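Local coordinates for protein Lys-gingipain catalytic subunit (Porphyromonas gingivalis, PDB 6I9A) that cleaves proteins after lysine as a secreted, calcium-binding cysteine endopeptidase that may act as a virulence factor in periodontal disease, at residues A[80-85]-A[100-105]; A[104-109]-A[116-121]. One frame throughout, in Å; residues are numbered along the deposited sequence.

Contact 1 of 2, residues A[80-85]-A[100-105]. With CA (calcium ion), chain H.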
# COMPACT_ATOMS: atom_id res chain seq x y z
N LEU A 80 -1.66 -10.12 3.30
CA LEU A 80 -0.60 -10.81 4.02
C LEU A 80 0.39 -9.76 4.49
O LEU A 80 1.05 -9.14 3.69
CB LEU A 80 0.08 -11.86 3.11
CG LEU A 80 1.33 -12.50 3.70
CD1 LEU A 80 1.01 -13.33 4.97
CD2 LEU A 80 2.01 -13.40 2.65
N ALA A 81 0.48 -9.58 5.83
CA ALA A 81 1.40 -8.64 6.44
C ALA A 81 2.58 -9.39 7.03
O ALA A 81 2.41 -10.23 7.92
CB ALA A 81 0.70 -7.86 7.54
N LEU A 82 3.77 -9.16 6.51
CA LEU A 82 5.02 -9.74 7.01
C LEU A 82 5.67 -8.70 7.88
O LEU A 82 5.88 -7.56 7.44
CB LEU A 82 5.94 -10.13 5.83
CG LEU A 82 5.31 -11.03 4.79
CD1 LEU A 82 6.30 -11.24 3.62
CD2 LEU A 82 4.92 -12.40 5.41
N VAL A 83 5.95 -9.03 9.14
CA VAL A 83 6.51 -8.06 10.08
C VAL A 83 7.90 -8.52 10.51
O VAL A 83 8.03 -9.55 11.19
CB VAL A 83 5.57 -7.86 11.29
CG1 VAL A 83 6.15 -6.82 12.23
CG2 VAL A 83 4.18 -7.47 10.81
N GLY A 84 8.90 -7.77 10.09
CA GLY A 84 10.29 -8.11 10.36
C GLY A 84 11.15 -8.00 9.12
O GLY A 84 10.64 -7.93 7.99
N ASP A 85 12.44 -7.96 9.35
CA ASP A 85 13.44 -7.95 8.31
C ASP A 85 13.82 -9.42 7.97
O ASP A 85 13.20 -10.37 8.45
CB ASP A 85 14.63 -7.07 8.73
CG ASP A 85 15.50 -6.51 7.60
OD1 ASP A 85 15.44 -7.05 6.45
OD2 ASP A 85 16.23 -5.53 7.84
N VAL A 100 16.33 -10.98 -3.64
CA VAL A 100 15.30 -11.36 -2.67
C VAL A 100 13.93 -10.96 -3.16
O VAL A 100 13.71 -9.89 -3.77
CB VAL A 100 15.63 -10.77 -1.27
CG1 VAL A 100 15.47 -9.24 -1.21
CG2 VAL A 100 14.82 -11.48 -0.17
N THR A 101 12.93 -11.81 -2.83
CA THR A 101 11.53 -11.54 -3.10
C THR A 101 10.70 -12.16 -2.01
O THR A 101 11.04 -13.21 -1.43
CB THR A 101 11.07 -12.08 -4.48
OG1 THR A 101 9.73 -11.67 -4.78
CG2 THR A 101 11.14 -13.61 -4.61
N ASP A 102 9.54 -11.53 -1.82
CA ASP A 102 8.47 -12.03 -0.96
C ASP A 102 7.35 -12.66 -1.80
O ASP A 102 6.36 -13.14 -1.25
CB ASP A 102 7.86 -10.91 -0.09
CG ASP A 102 8.74 -10.49 1.05
OD1 ASP A 102 9.58 -11.31 1.47
OD2 ASP A 102 8.58 -9.32 1.54
N LEU A 103 7.52 -12.69 -3.14
CA LEU A 103 6.42 -13.17 -3.99
C LEU A 103 5.95 -14.55 -3.60
O LEU A 103 4.72 -14.81 -3.66
CB LEU A 103 6.89 -13.21 -5.46
CG LEU A 103 5.82 -13.72 -6.45
CD1 LEU A 103 4.57 -12.86 -6.49
CD2 LEU A 103 6.41 -13.86 -7.84
N TYR A 104 6.88 -15.45 -3.27
CA TYR A 104 6.47 -16.86 -3.10
C TYR A 104 5.79 -17.13 -1.76
O TYR A 104 5.18 -18.18 -1.62
CB TYR A 104 7.66 -17.76 -3.38
CG TYR A 104 8.01 -17.61 -4.85
CD1 TYR A 104 9.18 -16.94 -5.23
CD2 TYR A 104 7.13 -18.01 -5.84
CE1 TYR A 104 9.47 -16.70 -6.58
CE2 TYR A 104 7.40 -17.78 -7.18
CZ TYR A 104 8.57 -17.12 -7.55
OH TYR A 104 8.81 -16.84 -8.87
N TYR A 105 5.77 -16.16 -0.85
CA TYR A 105 4.86 -16.29 0.30
C TYR A 105 3.41 -16.08 -0.16
O TYR A 105 2.50 -16.73 0.36
CB TYR A 105 5.18 -15.24 1.37
CG TYR A 105 6.53 -15.45 2.03
CD1 TYR A 105 6.88 -16.68 2.60
CD2 TYR A 105 7.46 -14.41 2.09
CE1 TYR A 105 8.13 -16.87 3.20
CE2 TYR A 105 8.72 -14.59 2.68
CZ TYR A 105 9.05 -15.82 3.24
OH TYR A 105 10.28 -16.01 3.80
CA CA H . 16.99 -5.35 5.45
O HOH W 1 18.31 -7.35 5.87
O HOH W 2 18.76 -4.70 3.89
O HOH W 3 18.54 -4.15 6.76
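The carboxylate of Asp102, which packs against a methyl of Leu82, is held at both oxygens by Arg120. Asp102 OD1 forms a salt bridge with Arg120 NH2, and Asp102 OD2 lies close to Arg120 NE, so that the guanidinium probably holds the carboxylate in a fixed rotation and offsets its buried charge. OD1 also lies in the plane of the Tyr105 ring, at its edge. Leu82 CD1 comes from the opposite direction and stops 3.6 Å from Asp102 CG. The same Leu82 CD1 also meets Tyr105 CD2 obliquely at 3.7 Å, so one carbon serves both partners. Leu82 reaches this spot because chi2 is extended (175°), which carries CD1 straight outward from the strand. Two residues earlier on the strand, Leu80 CD2 packs 3.9 Å from Tyr105 CB. No hydrogen bond joins the two segments; the second is instead shaped by Thr101 OG1, which caps the following turn by accepting from Leu103 N at 2.9 Å, nearly straight (164°). Past the end of the strand, Asp85 chelates a calcium ion with both carboxylate oxygens, and three waters, Phe254 O and Glu263 complete the site. Strand 79-83 runs between strands 14-20 and 117-121 in a parallel four-stranded sheet, while the short helix 103-106 lays Tyr105 over its face, beside Ile59, Lys60 and Ile63 of helix 56-72, with the Tyr105 hydroxyl bonded to Gly91.

Contact 2 of 2, residues A[104-109]-A[116-121]. With CA (calcium ion), chain G.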
# COMPACT_ATOMS: atom_id res chain seq x y z
N TYR A 104 6.88 -15.45 -3.27
CA TYR A 104 6.47 -16.86 -3.10
C TYR A 104 5.79 -17.13 -1.76
O TYR A 104 5.18 -18.18 -1.62
CB TYR A 104 7.66 -17.76 -3.38
CG TYR A 104 8.01 -17.61 -4.85
CD1 TYR A 104 9.18 -16.94 -5.23
CD2 TYR A 104 7.13 -18.01 -5.84
CE1 TYR A 104 9.47 -16.70 -6.58
CE2 TYR A 104 7.40 -17.78 -7.18
CZ TYR A 104 8.57 -17.12 -7.55
OH TYR A 104 8.81 -16.84 -8.87
N TYR A 105 5.77 -16.16 -0.85
CA TYR A 105 4.86 -16.29 0.30
C TYR A 105 3.41 -16.08 -0.16
O TYR A 105 2.50 -16.73 0.36
CB TYR A 105 5.18 -15.24 1.37
CG TYR A 105 6.53 -15.45 2.03
CD1 TYR A 105 6.88 -16.68 2.60
CD2 TYR A 105 7.46 -14.41 2.09
CE1 TYR A 105 8.13 -16.87 3.20
CE2 TYR A 105 8.72 -14.59 2.68
CZ TYR A 105 9.05 -15.82 3.24
OH TYR A 105 10.28 -16.01 3.80
N SER A 106 3.20 -15.17 -1.12
CA SER A 106 1.88 -14.74 -1.63
C SER A 106 1.36 -15.60 -2.78
O SER A 106 0.14 -15.67 -2.97
CB SER A 106 1.93 -13.27 -2.08
OG SER A 106 2.60 -13.02 -3.31
N ALA A 107 2.24 -16.22 -3.54
CA ALA A 107 1.89 -16.98 -4.74
C ALA A 107 1.68 -18.39 -4.31
O ALA A 107 2.64 -19.14 -4.09
CB ALA A 107 3.01 -16.83 -5.78
N VAL A 108 0.41 -18.76 -4.15
CA VAL A 108 0.08 -20.06 -3.53
C VAL A 108 -0.14 -21.16 -4.58
O VAL A 108 0.40 -22.27 -4.44
CB VAL A 108 -1.14 -19.92 -2.61
CG1 VAL A 108 -1.47 -21.26 -1.94
CG2 VAL A 108 -0.92 -18.85 -1.56
N ASP A 109 -0.90 -20.86 -5.63
CA ASP A 109 -1.12 -21.83 -6.69
C ASP A 109 0.06 -21.71 -7.68
O ASP A 109 1.10 -21.09 -7.36
CB ASP A 109 -2.51 -21.72 -7.32
CG ASP A 109 -2.93 -20.37 -7.85
OD1 ASP A 109 -2.07 -19.61 -8.25
OD2 ASP A 109 -4.13 -20.10 -7.85
N MET A 116 -2.69 -12.99 -2.43
CA MET A 116 -2.93 -12.03 -1.38
C MET A 116 -2.11 -10.78 -1.66
O MET A 116 -0.98 -10.90 -2.16
CB MET A 116 -2.48 -12.60 -0.02
CG MET A 116 -3.35 -13.78 0.45
SD MET A 116 -2.57 -14.74 1.78
CE MET A 116 -1.34 -15.68 0.81
N TYR A 117 -2.59 -9.62 -1.23
CA TYR A 117 -1.79 -8.40 -1.25
C TYR A 117 -0.80 -8.44 -0.12
O TYR A 117 -1.20 -8.47 1.06
CB TYR A 117 -2.71 -7.20 -1.05
CG TYR A 117 -3.46 -6.69 -2.25
CD1 TYR A 117 -2.97 -6.88 -3.55
CD2 TYR A 117 -4.60 -5.90 -2.10
CE1 TYR A 117 -3.62 -6.31 -4.65
CE2 TYR A 117 -5.26 -5.34 -3.19
CZ TYR A 117 -4.75 -5.54 -4.47
OH TYR A 117 -5.38 -5.00 -5.57
N THR A 118 0.48 -8.50 -0.44
CA THR A 118 1.54 -8.71 0.52
C THR A 118 2.36 -7.48 0.70
O THR A 118 2.76 -6.82 -0.27
CB THR A 118 2.41 -9.89 0.02
OG1 THR A 118 1.54 -11.04 -0.08
CG2 THR A 118 3.55 -10.23 0.95
N PHE A 119 2.70 -7.18 1.95
CA PHE A 119 3.59 -6.06 2.27
C PHE A 119 4.44 -6.47 3.43
O PHE A 119 4.08 -7.37 4.21
CB PHE A 119 2.81 -4.76 2.53
CG PHE A 119 1.80 -4.87 3.65
CD1 PHE A 119 2.16 -4.60 4.97
CD2 PHE A 119 0.45 -5.18 3.38
CE1 PHE A 119 1.22 -4.62 5.98
CE2 PHE A 119 -0.47 -5.23 4.42
CZ PHE A 119 -0.08 -4.94 5.70
N ARG A 120 5.56 -5.77 3.60
CA ARG A 120 6.51 -6.07 4.65
C ARG A 120 6.80 -4.85 5.49
O ARG A 120 7.32 -3.85 4.99
CB ARG A 120 7.81 -6.67 4.07
CG ARG A 120 8.91 -6.90 5.10
CD ARG A 120 10.19 -7.39 4.47
NE ARG A 120 10.10 -8.76 3.96
CZ ARG A 120 10.71 -9.80 4.52
NH1 ARG A 120 11.29 -9.68 5.73
NH2 ARG A 120 10.73 -10.97 3.91
N MET A 121 6.46 -4.92 6.78
CA MET A 121 6.80 -3.92 7.78
C MET A 121 8.18 -4.31 8.26
O MET A 121 8.33 -5.04 9.24
CB MET A 121 5.76 -3.94 8.91
CG MET A 121 4.32 -3.76 8.41
SD MET A 121 3.88 -2.03 8.18
CE MET A 121 3.44 -1.73 9.78
CA CA G . -1.48 -17.40 -8.07
O HOH W 4 0.65 -18.40 -7.47
O HOH W 5 -3.10 -16.68 -9.67
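Polar and close contacts centre on Ser106 and Thr118. Thr118 OG1 sits only 3.0 Å from Ser106 CB, a tight approach, and gives a long hydrogen bond of 3.3 Å to Met116 O, two residues back, before the strand begins; the hydroxyl stands above the carbonyl plane (63° out of it). Ser106 OG serves its own helix instead, bonding to Leu103 O. Apolar packing falls to Met116: bent at chi3 (-76°), it brings CE to 4.0 Å from Val108 CG2, the side chains crossing at a slant. Met116 CE also lies 4.0 Å from Tyr105 O, a methyl-to-carbonyl approach. Beside the Tyr105 ring, Arg120 NH2 comes to the edge, 4.3 Å from CE2, where its salt bridge with Asp102 probably helps to hold it. Metal binding occupies the far end. Asp109 OD1 holds a calcium ion at 2.3 Å while OD2 stays well off it, and one of the two coordinating waters also donates to Asp109 O. Asp111, Phe113 O and Glu115 add the other protein ligands, and Glu115 accepts from Val108 N. Ligands at alternate positions, on a loop closed by the backbone pair Ser106 and Glu115, make this a compact calcium-binding loop between a short helix and a strand.

How the contacts relate
Contact 1 (80-85 with 100-105) and contact 2 (104-109 with 116-121) have centres about 6 Å apart and follow one another along the chain, sharing Tyr104 and Tyr105 on helix 103-106. Their strands, 79-83 and 117-121, are parallel neighbours in the four-stranded sheet, where Leu82 O probably accepts from Met121 N at 2.8 Å. Between them the chain passes through the small two-stranded sheet 92-93/100-101 and the short helix, returning at the larger sheet's edge. Each contact ends at its own calcium: the second probably stabilises a local loop, whereas the first is shared with Phe254 and Glu263, which follow the nucleophile Cys249 in sequence, and so probably helps to join the four-stranded sheet to the part carrying the active site.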